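Local coordinates for type II restriction enzyme MunI (Mycoplasma, PDB 1D02), which recognises the double-stranded DNA sequence 5'-CAATTG-3' as a homodimer and cleaves it after the first C, leaving 5'-phosphate ends, at residues D[98-103]-D[119-124]; D[147-152]-D[176-181]. The protein carries 1 engineered substitution. One frame throughout, in Å; residues are numbered along the deposited sequence.

How the contacts relate
Contact 1 closes along the chain before contact 2 opens, and their centres lie about 10 Å apart. Both reach the mixed five-stranded sheet, contact 1 through strand 93-101 alone, which runs parallel beside strand 148-153 of contact 2, with strand 177-180 next. Backbone bonds probably join them, Lys100 N to Val151 O (2.8 Å) and Val151 N to Glu98 O (2.9 Å), and Lys100 CB packs on Phe152 CD2. In contact 1 the DNA-facing end of strand 93-101 meets the 3-10 segment 119-124; contact 2 is the parallel pairing farther inside the fold, about 8 Å from the DNA at its nearest atom. The DNA-binding strand end is thus continuous with the central sheet of this PDDEXK-clan enzyme.

Contact 1: residues D[98-103]-D[119-124]. With nucleotides of chain A.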
# COMPACT_ATOMS: atom_id res chain seq x y z
N GLU D 98 -9.68 3.29 7.88
CA GLU D 98 -8.62 2.58 8.58
C GLU D 98 -8.07 3.52 9.64
O GLU D 98 -8.23 4.74 9.56
CB GLU D 98 -7.48 2.20 7.62
CG GLU D 98 -7.83 1.21 6.52
CD GLU D 98 -8.49 -0.07 7.03
OE1 GLU D 98 -8.28 -0.45 8.21
OE2 GLU D 98 -9.24 -0.71 6.25
N ILE D 99 -7.40 2.94 10.63
CA ILE D 99 -6.80 3.71 11.70
C ILE D 99 -5.39 3.16 11.84
O ILE D 99 -5.21 1.97 12.14
CB ILE D 99 -7.57 3.52 13.03
CG1 ILE D 99 -9.00 4.09 12.90
CG2 ILE D 99 -6.84 4.23 14.17
CD1 ILE D 99 -9.83 3.94 14.14
N LYS D 100 -4.39 4.01 11.62
CA LYS D 100 -3.01 3.56 11.71
C LYS D 100 -2.33 4.31 12.84
O LYS D 100 -2.12 5.52 12.76
CB LYS D 100 -2.30 3.81 10.37
CG LYS D 100 -2.68 2.76 9.31
CD LYS D 100 -2.13 1.39 9.73
CE LYS D 100 -2.81 0.21 9.01
NZ LYS D 100 -4.23 0.05 9.43
N ARG D 101 -2.02 3.61 13.93
CA ARG D 101 -1.37 4.23 15.09
C ARG D 101 0.09 3.85 15.03
O ARG D 101 0.41 2.68 14.80
CB ARG D 101 -1.96 3.69 16.40
CG ARG D 101 -3.48 3.68 16.43
CD ARG D 101 -4.05 3.15 17.76
NE ARG D 101 -5.51 2.93 17.68
CZ ARG D 101 -6.09 1.88 17.09
NH1 ARG D 101 -5.34 0.93 16.54
NH2 ARG D 101 -7.41 1.78 17.04
N GLN D 102 0.98 4.81 15.25
CA GLN D 102 2.41 4.47 15.21
C GLN D 102 3.25 5.52 15.91
O GLN D 102 2.86 6.70 15.99
CB GLN D 102 2.88 4.34 13.75
CG GLN D 102 4.27 3.71 13.55
CD GLN D 102 4.46 3.26 12.10
OE1 GLN D 102 5.36 3.74 11.37
NE2 GLN D 102 3.61 2.34 11.67
N ASP D 103 4.39 5.09 16.45
CA ASP D 103 5.30 6.01 17.11
C ASP D 103 5.98 6.90 16.08
O ASP D 103 5.71 6.79 14.88
CB ASP D 103 6.34 5.25 17.94
CG ASP D 103 5.73 4.54 19.14
OD1 ASP D 103 4.72 5.05 19.68
OD2 ASP D 103 6.27 3.49 19.55
N HIS D 119 3.05 1.33 8.91
CA HIS D 119 1.93 2.15 8.40
C HIS D 119 1.78 2.01 6.89
O HIS D 119 0.72 2.33 6.33
CB HIS D 119 2.10 3.64 8.73
CG HIS D 119 3.34 4.26 8.15
ND1 HIS D 119 4.61 3.84 8.49
CD2 HIS D 119 3.50 5.29 7.29
CE1 HIS D 119 5.50 4.59 7.86
NE2 HIS D 119 4.85 5.48 7.13
N GLU D 120 2.83 1.55 6.24
CA GLU D 120 2.77 1.35 4.79
C GLU D 120 1.68 0.34 4.40
O GLU D 120 1.20 0.35 3.26
CB GLU D 120 4.12 0.84 4.26
CG GLU D 120 5.24 1.88 4.35
CD GLU D 120 6.63 1.28 4.07
OE1 GLU D 120 6.73 0.03 3.93
OE2 GLU D 120 7.60 2.05 4.02
N ARG D 121 1.33 -0.55 5.32
CA ARG D 121 0.30 -1.57 5.05
C ARG D 121 -1.03 -0.94 4.60
O ARG D 121 -1.79 -1.55 3.85
CB ARG D 121 0.04 -2.42 6.30
CG ARG D 121 1.25 -3.26 6.81
CD ARG D 121 0.90 -3.98 8.12
NE ARG D 121 -0.46 -4.37 7.96
CZ ARG D 121 -1.47 -4.09 8.78
NH1 ARG D 121 -1.33 -3.44 9.92
NH2 ARG D 121 -2.69 -4.27 8.32
N SER D 122 -1.29 0.27 5.09
CA SER D 122 -2.53 0.96 4.77
C SER D 122 -2.62 1.23 3.29
O SER D 122 -3.72 1.39 2.75
CB SER D 122 -2.66 2.28 5.55
OG SER D 122 -1.61 3.18 5.24
N CYS D 123 -1.48 1.24 2.61
CA CYS D 123 -1.48 1.52 1.17
C CYS D 123 -2.12 0.42 0.33
O CYS D 123 -2.27 0.60 -0.88
CB CYS D 123 -0.07 1.83 0.66
SG CYS D 123 0.61 3.36 1.34
N LYS D 124 -2.49 -0.70 0.95
CA LYS D 124 -3.17 -1.75 0.19
C LYS D 124 -4.46 -1.18 -0.42
O LYS D 124 -4.95 -1.69 -1.43
CB LYS D 124 -3.54 -2.92 1.09
CG LYS D 124 -4.54 -2.59 2.20
CD LYS D 124 -4.67 -3.74 3.21
CE LYS D 124 -5.24 -5.02 2.58
NZ LYS D 124 -5.57 -6.10 3.63
P DT A 6 4.23 1.16 17.11
OP1 DT A 6 3.07 1.34 18.02
OP2 DT A 6 4.89 2.34 16.50
O5' DT A 6 5.33 0.30 17.86
C5' DT A 6 4.91 -0.73 18.73
C4' DT A 6 5.73 -1.98 18.48
O4' DT A 6 5.41 -2.54 17.19
C3' DT A 6 7.23 -1.72 18.46
O3' DT A 6 7.78 -1.98 19.74
C2' DT A 6 7.76 -2.72 17.43
C1' DT A 6 6.54 -3.22 16.65
N1 DT A 6 6.66 -2.82 15.25
C2 DT A 6 7.03 -3.76 14.30
O2 DT A 6 7.24 -4.93 14.57
N3 DT A 6 7.14 -3.27 13.02
C4 DT A 6 6.93 -1.97 12.61
O4 DT A 6 7.08 -1.66 11.42
C5 DT A 6 6.53 -1.05 13.66
C7 DT A 6 6.27 0.38 13.31
C6 DT A 6 6.42 -1.52 14.90
P DA A 5 -1.88 -0.84 17.24
OP1 DA A 5 -1.87 -0.92 18.72
OP2 DA A 5 -2.61 0.25 16.58
O5' DA A 5 -0.41 -0.80 16.61
C5' DA A 5 0.72 -1.14 17.37
C4' DA A 5 1.95 -1.24 16.48
O4' DA A 5 1.81 -2.34 15.56
C3' DA A 5 2.41 -0.04 15.65
O3' DA A 5 3.79 0.19 15.92
C2' DA A 5 2.35 -0.56 14.21
C1' DA A 5 2.61 -2.05 14.45
N9 DA A 5 2.26 -2.97 13.37
C8 DA A 5 1.23 -2.86 12.47
N7 DA A 5 1.17 -3.86 11.62
C5 DA A 5 2.22 -4.67 11.98
C6 DA A 5 2.70 -5.90 11.45
N6 DA A 5 2.15 -6.53 10.41
N1 DA A 5 3.79 -6.45 12.04
C2 DA A 5 4.35 -5.81 13.07
N3 DA A 5 3.99 -4.66 13.65
C4 DA A 5 2.91 -4.14 13.05
P DA A 4 -5.10 -2.82 11.77
OP1 DA A 4 -5.87 -1.61 12.14
OP2 DA A 4 -4.20 -2.79 10.59
O5' DA A 4 -4.25 -3.25 13.04
C5' DA A 4 -4.87 -3.48 14.30
C4' DA A 4 -3.81 -3.64 15.37
O4' DA A 4 -3.07 -4.86 15.18
C3' DA A 4 -2.78 -2.52 15.42
O3' DA A 4 -2.47 -2.27 16.79
C2' DA A 4 -1.60 -3.09 14.65
C1' DA A 4 -1.69 -4.58 14.96
N9 DA A 4 -1.23 -5.50 13.90
C8 DA A 4 -1.67 -5.57 12.60
N7 DA A 4 -1.17 -6.57 11.93
C5 DA A 4 -0.32 -7.20 12.83
C6 DA A 4 0.47 -8.36 12.74
N6 DA A 4 0.54 -9.12 11.65
N1 DA A 4 1.17 -8.73 13.84
C2 DA A 4 1.08 -7.98 14.94
N3 DA A 4 0.37 -6.87 15.15
C4 DA A 4 -0.33 -6.53 14.05
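Lys100 and Arg121 converge on one phosphate oxygen, OP2 of DA4 of chain A, which brings Lys100 NZ and Arg121 NH1 within 4.6 Å. Three hydrogen bonds grip it: one from Lys100 NZ to OP2 (3.1 Å) and two from Arg121, through NH1 and NH2, which hold it at the guanidinium edge, in plane. Arg121 runs straight to CD, then bends at chi3 (37°), setting NE aside. NH1 also donates to N7 of DA5 of chain A at 3.1 Å, while N7 of DA4 of chain A lies over one guanidinium face. Lys100 CG packs on Ser122 CB (3.8 Å), and the Ser122 hydroxyl donates to His119 O. The Gln102 and His119 side chains cross at about a right angle, amide and ring planes 77° apart, and His119 NE2 is hydrogen-bonded to Glu165. Arg101 NH1 and Asp103 N hold the phosphates of DA5 and DT6 of chain A, the latter bond 2.8 Å from N to OP2 and nearly straight (172°). Arg121 NE makes a salt bridge with Glu120 of the second subunit. Glu98 and Lys100 are consistent with the E-x-K of the PDDEXK motif; the three donors fix the DA4 phosphate of chain A against this strand end.

Contact 2: residues D[147-152]-D[176-181]; sequences PFWVVF and NYFMWR
Trp149 and Phe178 lie side by side and point the same way, with the indole NE1 and CZ2 set against Phe178 CB, the former at 3.5 Å. Trp149 CG is anti to the backbone N (chi1 -179°), and the pyrrole side of the indole runs beside the neighbouring strand, where the Asn176 carbonyl carbon and Tyr177 N meet its edge in plane. Val151 CG2 sits 3.8 Å above the centre of the same ring. The other methyl, CG1, reaches the edge of the Phe178 ring and fits against Trp180 CB at 4.1 Å, so one valine fills the dip between three aromatic residues. On the opposite face of the sheet the bump is Phe152. Its CE1 rests on Tyr177 CB at 3.8 Å, Val150 CG1 lies over one ring face toward the rim, and Met179 SD lies 3.9 Å from Phe152 CB and 5.0 Å from the centroid of the Phe152 ring, 50° off its normal, an oblique Met-aromatic contact.

Between these layers the backbones pair in parallel register, Val150 with Tyr177 through Phe152 with Met179, by four bonds from Val150 N to Asn176 O through Trp180 N to Phe152 O. Asn176 extends the ladder with its side chain: ND2 donates to Phe148 O at 2.8 Å, while OD1 accepts from Leu146 N. Helix 186-197 packs on Trp149 and Phe178, and helix 160-170 on Phe152 and Met179. Strands 148-153 and 177-180, joined through helix 160-170, form a beta-alpha-beta crossover at the outer edge of the alpha/beta core.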
# COMPACT_ATOMS: atom_id res chain seq x y z
N PRO D 147 -12.22 6.15 -2.31
CA PRO D 147 -13.31 5.58 -1.50
C PRO D 147 -12.99 5.19 -0.06
O PRO D 147 -13.81 4.54 0.58
CB PRO D 147 -13.74 4.38 -2.33
CG PRO D 147 -12.41 3.90 -2.90
CD PRO D 147 -11.74 5.19 -3.32
N PHE D 148 -11.82 5.58 0.42
CA PHE D 148 -11.44 5.22 1.79
C PHE D 148 -10.86 6.42 2.50
O PHE D 148 -10.52 7.44 1.88
CB PHE D 148 -10.39 4.09 1.76
CG PHE D 148 -9.12 4.46 1.04
CD1 PHE D 148 -8.08 5.10 1.72
CD2 PHE D 148 -8.96 4.17 -0.31
CE1 PHE D 148 -6.89 5.44 1.06
CE2 PHE D 148 -7.78 4.50 -0.98
CZ PHE D 148 -6.74 5.14 -0.31
N TRP D 149 -10.75 6.31 3.82
CA TRP D 149 -10.20 7.38 4.64
C TRP D 149 -9.31 6.75 5.69
O TRP D 149 -9.78 5.94 6.49
CB TRP D 149 -11.35 8.16 5.29
CG TRP D 149 -10.92 9.32 6.14
CD1 TRP D 149 -9.83 10.11 5.96
CD2 TRP D 149 -11.64 9.86 7.25
NE1 TRP D 149 -9.82 11.13 6.89
CE2 TRP D 149 -10.92 11.00 7.70
CE3 TRP D 149 -12.82 9.51 7.92
CZ2 TRP D 149 -11.35 11.79 8.78
CZ3 TRP D 149 -13.25 10.29 9.00
CH2 TRP D 149 -12.51 11.42 9.41
N VAL D 150 -8.03 7.12 5.69
CA VAL D 150 -7.08 6.57 6.65
C VAL D 150 -6.81 7.64 7.71
O VAL D 150 -6.43 8.76 7.39
CB VAL D 150 -5.74 6.17 5.96
CG1 VAL D 150 -4.75 5.69 7.01
CG2 VAL D 150 -5.97 5.05 4.91
N VAL D 151 -7.09 7.29 8.96
CA VAL D 151 -6.83 8.21 10.08
C VAL D 151 -5.58 7.73 10.80
O VAL D 151 -5.52 6.57 11.26
CB VAL D 151 -8.02 8.24 11.05
CG1 VAL D 151 -7.68 9.14 12.25
CG2 VAL D 151 -9.27 8.76 10.32
N PHE D 152 -4.57 8.60 10.87
CA PHE D 152 -3.31 8.28 11.55
C PHE D 152 -3.39 8.85 12.96
O PHE D 152 -4.01 9.90 13.18
CB PHE D 152 -2.11 8.89 10.82
CG PHE D 152 -1.86 8.30 9.45
CD1 PHE D 152 -2.38 8.91 8.30
CD2 PHE D 152 -1.13 7.13 9.31
CE1 PHE D 152 -2.17 8.36 7.02
CE2 PHE D 152 -0.91 6.57 8.04
CZ PHE D 152 -1.43 7.19 6.89
N ASN D 176 -8.03 12.30 1.66
CA ASN D 176 -8.27 10.90 1.96
C ASN D 176 -7.50 10.35 3.17
O ASN D 176 -7.54 9.16 3.45
CB ASN D 176 -8.07 10.05 0.70
CG ASN D 176 -9.26 10.18 -0.24
OD1 ASN D 176 -9.15 10.76 -1.32
ND2 ASN D 176 -10.41 9.69 0.19
N TYR D 177 -6.77 11.22 3.87
CA TYR D 177 -6.16 10.81 5.13
C TYR D 177 -6.32 11.97 6.10
O TYR D 177 -6.59 13.10 5.68
CB TYR D 177 -4.67 10.46 4.99
CG TYR D 177 -3.77 11.65 4.79
CD1 TYR D 177 -3.21 12.31 5.88
CD2 TYR D 177 -3.49 12.11 3.51
CE1 TYR D 177 -2.39 13.42 5.69
CE2 TYR D 177 -2.67 13.20 3.31
CZ TYR D 177 -2.12 13.85 4.40
OH TYR D 177 -1.30 14.92 4.16
N PHE D 178 -6.22 11.68 7.40
CA PHE D 178 -6.28 12.75 8.40
C PHE D 178 -5.32 12.39 9.52
O PHE D 178 -5.29 11.23 9.95
CB PHE D 178 -7.70 12.92 8.97
CG PHE D 178 -7.77 13.90 10.11
CD1 PHE D 178 -7.71 15.28 9.87
CD2 PHE D 178 -7.90 13.45 11.42
CE1 PHE D 178 -7.79 16.20 10.94
CE2 PHE D 178 -7.97 14.36 12.49
CZ PHE D 178 -7.92 15.73 12.24
N MET D 179 -4.56 13.37 9.97
CA MET D 179 -3.59 13.20 11.06
C MET D 179 -4.26 13.66 12.35
O MET D 179 -4.42 14.87 12.55
CB MET D 179 -2.34 14.07 10.82
CG MET D 179 -1.61 13.78 9.54
SD MET D 179 -0.58 12.33 9.74
CE MET D 179 0.20 12.22 8.13
N TRP D 180 -4.67 12.72 13.20
CA TRP D 180 -5.34 13.09 14.45
C TRP D 180 -4.24 13.10 15.50
O TRP D 180 -3.86 12.06 16.03
CB TRP D 180 -6.43 12.07 14.79
CG TRP D 180 -7.42 12.57 15.82
CD1 TRP D 180 -7.59 13.87 16.23
CD2 TRP D 180 -8.35 11.78 16.57
NE1 TRP D 180 -8.58 13.93 17.19
CE2 TRP D 180 -9.05 12.67 17.42
CE3 TRP D 180 -8.66 10.42 16.61
CZ2 TRP D 180 -10.04 12.23 18.30
CZ3 TRP D 180 -9.66 9.98 17.49
CH2 TRP D 180 -10.33 10.88 18.32
N ARG D 181 -3.75 14.30 15.79
CA ARG D 181 -2.62 14.47 16.70
C ARG D 181 -2.92 14.30 18.18
O ARG D 181 -4.06 14.45 18.62
CB ARG D 181 -1.95 15.83 16.42
CG ARG D 181 -1.44 15.90 14.96
CD ARG D 181 -0.62 17.15 14.56
NE ARG D 181 0.03 16.85 13.28
CZ ARG D 181 -0.46 17.16 12.08
NH1 ARG D 181 -1.59 17.84 11.95
NH2 ARG D 181 0.15 16.70 11.00